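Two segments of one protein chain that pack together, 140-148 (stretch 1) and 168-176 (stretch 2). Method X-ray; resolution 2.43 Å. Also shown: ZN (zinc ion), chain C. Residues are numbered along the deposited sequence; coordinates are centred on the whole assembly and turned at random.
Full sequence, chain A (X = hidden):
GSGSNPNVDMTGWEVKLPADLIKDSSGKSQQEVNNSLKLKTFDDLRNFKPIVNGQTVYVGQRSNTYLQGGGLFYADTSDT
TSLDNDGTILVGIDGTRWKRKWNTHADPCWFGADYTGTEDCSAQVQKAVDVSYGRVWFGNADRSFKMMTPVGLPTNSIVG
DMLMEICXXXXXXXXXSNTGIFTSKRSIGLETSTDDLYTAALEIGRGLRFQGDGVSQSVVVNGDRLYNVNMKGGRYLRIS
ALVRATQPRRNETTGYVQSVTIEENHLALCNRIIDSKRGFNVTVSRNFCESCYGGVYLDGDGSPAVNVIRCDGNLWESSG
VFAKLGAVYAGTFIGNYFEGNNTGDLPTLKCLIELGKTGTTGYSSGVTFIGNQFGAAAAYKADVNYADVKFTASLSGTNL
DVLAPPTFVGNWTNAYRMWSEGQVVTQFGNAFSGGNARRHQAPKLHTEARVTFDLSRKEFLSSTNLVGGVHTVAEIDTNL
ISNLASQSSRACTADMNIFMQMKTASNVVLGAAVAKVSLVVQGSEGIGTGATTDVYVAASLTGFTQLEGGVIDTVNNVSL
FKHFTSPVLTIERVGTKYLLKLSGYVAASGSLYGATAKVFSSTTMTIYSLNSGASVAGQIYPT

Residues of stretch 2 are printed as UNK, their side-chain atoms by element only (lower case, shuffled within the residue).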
ATOM      1  N   ASN A 140       4.439  30.487  14.781  1.00 40.08           N
ATOM      2  CA  ASN A 140       4.734  30.684  13.368  1.00 46.13           C
ATOM      3  C   ASN A 140       6.239  30.701  13.100  1.00 45.00           C
ATOM      4  O   ASN A 140       7.068  30.601  14.008  1.00 45.39           O
ATOM      5  CB  ASN A 140       4.073  31.968  12.857  1.00 49.34           C
ATOM      6  CG  ASN A 140       4.645  33.232  13.493  1.00 51.33           C
ATOM      7  OD1 ASN A 140       5.117  33.224  14.629  1.00 55.09           O
ATOM      8  ND2 ASN A 140       4.590  34.326  12.756  1.00 51.19           N
ATOM      9  N   ALA A 141       6.596  30.839  11.819  1.00 44.44           N
ATOM     10  CA  ALA A 141       7.981  30.715  11.380  1.00 45.75           C
ATOM     11  C   ALA A 141       8.885  31.811  11.923  1.00 49.12           C
ATOM     12  O   ALA A 141      10.110  31.671  11.851  1.00 52.62           O
ATOM     13  CB  ALA A 141       8.052  30.704   9.852  1.00 43.26           C
ATOM     14  N   ASP A 142       8.325  32.890  12.465  1.00 54.98           N
ATOM     15  CA  ASP A 142       9.158  33.926  13.055  1.00 58.37           C
ATOM     16  C   ASP A 142       9.818  33.483  14.354  1.00 56.23           C
ATOM     17  O   ASP A 142      10.715  34.179  14.840  1.00 58.71           O
ATOM     18  CB  ASP A 142       8.329  35.189  13.294  1.00 67.54           C
ATOM     19  CG  ASP A 142       8.486  36.203  12.176  1.00 75.33           C
ATOM     20  OD1 ASP A 142       9.594  36.767  12.040  1.00 75.42           O
ATOM     21  OD2 ASP A 142       7.508  36.423  11.426  1.00 80.26           O
ATOM     22  N   ARG A 143       9.409  32.352  14.918  1.00 50.19           N
ATOM     23  CA  ARG A 143       9.982  31.848  16.155  1.00 49.30           C
ATOM     24  C   ARG A 143      10.949  30.705  15.869  1.00 47.23           C
ATOM     25  O   ARG A 143      10.724  29.894  14.965  1.00 43.94           O
ATOM     26  CB  ARG A 143       8.886  31.371  17.109  1.00 41.55           C
ATOM     27  CG  ARG A 143       7.787  32.383  17.341  1.00 42.46           C
ATOM     28  CD  ARG A 143       6.535  31.687  17.826  1.00 47.60           C
ATOM     29  NE  ARG A 143       5.724  32.538  18.687  1.00 49.07           N
ATOM     30  CZ  ARG A 143       4.873  32.082  19.599  1.00 45.24           C
ATOM     31  NH1 ARG A 143       4.727  30.774  19.778  1.00 40.46           N
ATOM     32  NH2 ARG A 143       4.171  32.936  20.333  1.00 45.11           N
ATOM     33  N   SER A 144      12.032  30.658  16.648  1.00 48.53           N
ATOM     34  CA  SER A 144      13.003  29.566  16.616  1.00 48.49           C
ATOM     35  C   SER A 144      13.358  29.244  18.060  1.00 46.36           C
ATOM     36  O   SER A 144      13.945  30.082  18.750  1.00 50.19           O
ATOM     37  CB  SER A 144      14.255  29.946  15.823  1.00 54.05           C
ATOM     38  OG  SER A 144      14.020  29.925  14.426  1.00 55.95           O
ATOM     39  N   PHE A 145      12.997  28.055  18.520  1.00 41.64           N
ATOM     40  CA  PHE A 145      13.242  27.648  19.896  1.00 45.32           C
ATOM     41  C   PHE A 145      14.441  26.707  19.973  1.00 51.02           C
ATOM     42  O   PHE A 145      14.865  26.115  18.978  1.00 55.45           O
ATOM     43  CB  PHE A 145      12.002  26.972  20.489  1.00 44.21           C
ATOM     44  CG  PHE A 145      10.766  27.829  20.454  1.00 47.23           C
ATOM     45  CD1 PHE A 145      10.446  28.654  21.524  1.00 50.94           C
ATOM     46  CD2 PHE A 145       9.926  27.814  19.350  1.00 44.53           C
ATOM     47  CE1 PHE A 145       9.309  29.448  21.493  1.00 49.94           C
ATOM     48  CE2 PHE A 145       8.788  28.598  19.314  1.00 46.99           C
ATOM     49  CZ  PHE A 145       8.479  29.422  20.386  1.00 49.24           C
ATOM     50  N   LYS A 146      14.997  26.586  21.176  1.00 49.30           N
ATOM     51  CA  LYS A 146      16.089  25.656  21.434  1.00 47.42           C
ATOM     52  C   LYS A 146      15.730  24.806  22.640  1.00 47.04           C
ATOM     53  O   LYS A 146      15.498  25.340  23.729  1.00 49.20           O
ATOM     54  CB  LYS A 146      17.411  26.386  21.673  1.00 45.99           C
ATOM     55  CG  LYS A 146      18.517  25.476  22.173  1.00 44.99           C
ATOM     56  CD  LYS A 146      19.885  26.018  21.815  1.00 45.89           C
ATOM     57  CE  LYS A 146      20.329  27.065  22.818  1.00 47.10           C
ATOM     58  NZ  LYS A 146      21.623  27.699  22.426  1.00 49.81           N
HETATM   59  N   MSE A 147      15.684  23.490  22.447  1.00 44.79           N
HETATM   60  CA  MSE A 147      15.432  22.564  23.544  1.00 46.51           C
HETATM   61  C   MSE A 147      16.633  21.645  23.771  1.00 47.43           C
HETATM   62  O   MSE A 147      17.110  20.986  22.842  1.00 41.07           O
HETATM   63  CB  MSE A 147      14.178  21.737  23.269  1.00 47.08           C
HETATM   64  CG  MSE A 147      12.923  22.567  23.086  1.00 50.13           C
HETATM   65 SE   MSE A 147      11.357  21.500  22.617  1.00 56.89          SE
HETATM   66  CE  MSE A 147      11.385  20.238  24.103  1.00 53.77           C
HETATM   67  N   MSE A 148      17.120  21.603  25.009  1.00 44.56           N
HETATM   68  CA  MSE A 148      18.301  20.808  25.337  1.00 48.33           C
HETATM   69  C   MSE A 148      18.074  19.854  26.504  1.00 49.64           C
HETATM   70  O   MSE A 148      18.992  19.158  26.936  1.00 43.55           O
HETATM   71  CB  MSE A 148      19.477  21.721  25.661  1.00 53.03           C
HETATM   72  CG  MSE A 148      19.608  22.907  24.734  1.00 61.34           C
HETATM   73 SE   MSE A 148      21.017  24.096  25.333  1.00 73.57          SE
HETATM   74  CE  MSE A 148      22.544  22.901  25.068  1.00 73.20           C
ATOM     75  N   UNK A 168       2.666  22.969  15.479  1.00 37.94           N
ATOM     76  CA  UNK A 168       3.032  24.364  15.345  1.00 41.20           C
ATOM     77  C   UNK A 168       2.454  24.947  14.077  1.00 40.25           C
ATOM     78  O   UNK A 168       1.712  24.293  13.340  1.00 41.36           O
ATOM     79  N   UNK A 169       2.811  26.200  13.835  1.00 40.00           N
ATOM     80  CA  UNK A 169       2.375  26.936  12.658  1.00 43.75           C
ATOM     81  C   UNK A 169       3.569  27.435  11.855  1.00 45.37           C
ATOM     82  O   UNK A 169       3.554  28.537  11.301  1.00 45.12           O
ATOM     83  o   UNK A 169       0.638  27.946  10.834  1.00 64.03           O
ATOM     84  c   UNK A 169       0.475  28.445  11.972  1.00 60.20           C
ATOM     85  c   UNK A 169       1.469  28.097  13.052  1.00 49.52           C
ATOM     86  o   UNK A 169      -0.466  29.220  12.260  1.00 65.14           O
ATOM     87  N   UNK A 170       4.624  26.623  11.781  1.00 42.81           N
ATOM     88  CA  UNK A 170       5.821  26.965  11.039  1.00 39.68           C
ATOM     89  C   UNK A 170       7.047  27.214  11.887  1.00 42.07           C
ATOM     90  O   UNK A 170       8.137  27.386  11.327  1.00 43.89           O
ATOM     91  N   UNK A 171       6.916  27.229  13.212  1.00 41.72           N
ATOM     92  CA  UNK A 171       8.045  27.533  14.076  1.00 38.86           C
ATOM     93  C   UNK A 171       9.162  26.508  13.896  1.00 43.68           C
ATOM     94  O   UNK A 171       8.961  25.401  13.384  1.00 43.19           O
ATOM     95  c   UNK A 171       7.601  27.572  15.538  1.00 38.78           C
ATOM     96  N   UNK A 172      10.357  26.893  14.330  1.00 43.61           N
ATOM     97  CA  UNK A 172      11.526  26.028  14.305  1.00 44.19           C
ATOM     98  C   UNK A 172      11.932  25.672  15.728  1.00 45.18           C
ATOM     99  O   UNK A 172      11.860  26.510  16.632  1.00 44.78           O
ATOM    100  c   UNK A 172      12.694  26.703  13.583  1.00 47.05           C
ATOM    101  n   UNK A 172      15.952  28.354  10.239  1.00 72.39           N
ATOM    102  c   UNK A 172      15.680  28.238  11.532  1.00 62.17           C
ATOM    103  c   UNK A 172      15.187  26.788  13.459  1.00 50.38           C
ATOM    104  n   UNK A 172      15.605  29.319  12.293  1.00 59.22           N
ATOM    105  c   UNK A 172      13.977  25.896  13.602  1.00 49.07           C
ATOM    106  n   UNK A 172      15.493  27.034  12.058  1.00 55.57           N
ATOM    107  N   UNK A 173      12.348  24.422  15.924  1.00 42.49           N
ATOM    108  CA  UNK A 173      12.842  23.940  17.207  1.00 39.90           C
ATOM    109  C   UNK A 173      14.241  23.389  16.975  1.00 42.30           C
ATOM    110  O   UNK A 173      14.407  22.382  16.277  1.00 43.50           O
ATOM    111  c   UNK A 173      10.545  23.434  18.078  1.00 37.68           C
ATOM    112  c   UNK A 173      12.538  22.311  19.108  1.00 38.13           C
ATOM    113  c   UNK A 173      11.928  22.870  17.821  1.00 38.26           C
ATOM    114  N   UNK A 174      15.247  24.052  17.540  1.00 42.87           N
ATOM    115  CA  UNK A 174      16.595  23.502  17.568  1.00 43.39           C
ATOM    116  C   UNK A 174      16.668  22.411  18.627  1.00 44.12           C
ATOM    117  O   UNK A 174      16.279  22.628  19.778  1.00 43.85           O
ATOM    118  c   UNK A 174      19.998  24.863  13.868  1.00 44.54           C
ATOM    119  c   UNK A 174      19.372  24.591  15.073  1.00 42.50           C
ATOM    120  c   UNK A 174      17.131  26.853  16.803  1.00 47.07           C
ATOM    121  c   UNK A 174      18.527  25.562  15.622  1.00 44.11           C
ATOM    122  c   UNK A 174      18.976  27.051  13.719  1.00 43.67           C
ATOM    123  c   UNK A 174      18.346  26.778  14.932  1.00 46.15           C
ATOM    124  n   UNK A 174      17.487  27.546  15.672  1.00 48.07           N
ATOM    125  c   UNK A 174      17.621  24.588  17.871  1.00 41.70           C
ATOM    126  c   UNK A 174      19.793  26.083  13.203  1.00 45.71           C
ATOM    127  c   UNK A 174      17.739  25.632  16.816  1.00 46.22           C
ATOM    128  N   UNK A 175      17.171  21.242  18.240  1.00 45.29           N
ATOM    129  CA  UNK A 175      17.152  20.056  19.087  1.00 46.25           C
ATOM    130  C   UNK A 175      18.568  19.753  19.553  1.00 51.95           C
ATOM    131  O   UNK A 175      19.501  19.710  18.741  1.00 54.76           O
ATOM    132  c   UNK A 175      16.550  18.852  18.346  1.00 45.81           C
ATOM    133  c   UNK A 175      15.222  19.238  17.707  1.00 45.70           C
ATOM    134  c   UNK A 175      16.383  17.681  19.298  1.00 47.66           C
ATOM    135  N   UNK A 176      18.724  19.536  20.859  1.00 53.89           N
ATOM    136  CA  UNK A 176      20.010  19.173  21.466  1.00 52.76           C
ATOM    137  C   UNK A 176      19.723  18.083  22.498  1.00 51.66           C
ATOM    138  O   UNK A 176      19.410  18.379  23.654  1.00 47.03           O
ATOM    139  c   UNK A 176      22.515  21.329  20.633  1.00 53.59           C
ATOM    140  c   UNK A 176      20.846  23.321  19.701  1.00 47.26           C
ATOM    141  c   UNK A 176      21.208  21.386  21.097  1.00 49.78           C
ATOM    142  o   UNK A 176      22.604  24.168  18.340  1.00 62.68           O
ATOM    143  c   UNK A 176      20.695  20.381  22.097  1.00 48.63           C
ATOM    144  c   UNK A 176      20.385  22.397  20.616  1.00 46.97           C
ATOM    145  c   UNK A 176      22.145  23.244  19.253  1.00 55.29           C
ATOM    146  c   UNK A 176      22.986  22.250  19.714  1.00 56.26           C
TER
HETATM  147 ZN    ZN C 702      -0.842  27.518   9.157  1.00107.08          ZN

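Position 168 carries no side-chain atoms and makes no contact with stretch 1, so it is Gly 168. Position 169 has two carbons, the second bearing two oxygens; this short carboxylate is Asp 169, and its OD1 binds the zinc ion at 2.3 Å. The O of Asp 169 lies 3.2 Å from the CA of Asn 140 in a CA-H...O contact.

Position 170 again lacks a side chain. Its phi of 112° would jam a CB against the preceding carbonyl oxygen, and an ideal CB would also sit 3.3 Å from the N of Ala 141. The residue is Gly 170. At position 171 a single carbon, CB, lies 4.1 Å from CE2 of Phe 145, at the edge of that ring; the residue is Ala 171.

Position 172 has three carbons, a nitrogen, and a carbon carrying two more nitrogens, one of them close to the Ser 144 hydroxyl. This guanidinium belongs to Arg 172, whose NH1 donates a hydrogen bond to OG of Ser 144 at 2.7 Å.

Position 173 bears one carbon that branches into two, on the same side of the sheet as Phe 145 and Met 147; the residue is Val 173, with CG1 3.8 Å from SE of Met 147. Position 174 has one carbon followed by fused five- and six-membered rings holding eight carbons and one nitrogen, the indole of Trp 174. Its NE1 lies 4.0 Å from CB of Ser 144.

At position 175 three carbons form another beta-branched side chain, which makes no close contact with stretch 1: Val 175. Position 176 has one carbon and a six-carbon ring bearing an oxygen, hence Tyr 176. Its CE1 lies 3.6 Å from CD of Lys 146, while its CB is 3.8 Å from CG of Met 148.

The contact rests on a parallel strand pairing in which the hydrogen-bond donors alternate between the two strands. N of Arg 172 donates to O of Arg 143 (3.1 Å), N of Phe 145 to O of Arg 172 (2.7 Å), N of Trp 174 to O of Phe 145 (2.5 Å), N of Met 147 to O of Trp 174 (2.9 Å), and N of Tyr 176 to O of Met 147 (2.9 Å). This register sets Ser 144 and Lys 146 beside Arg 172 and Trp 174 on one face, with buried Phe 145, Met 147, Val 173 and Val 175 on the other.

Stretch 2 (168-176) GDGARVWVY
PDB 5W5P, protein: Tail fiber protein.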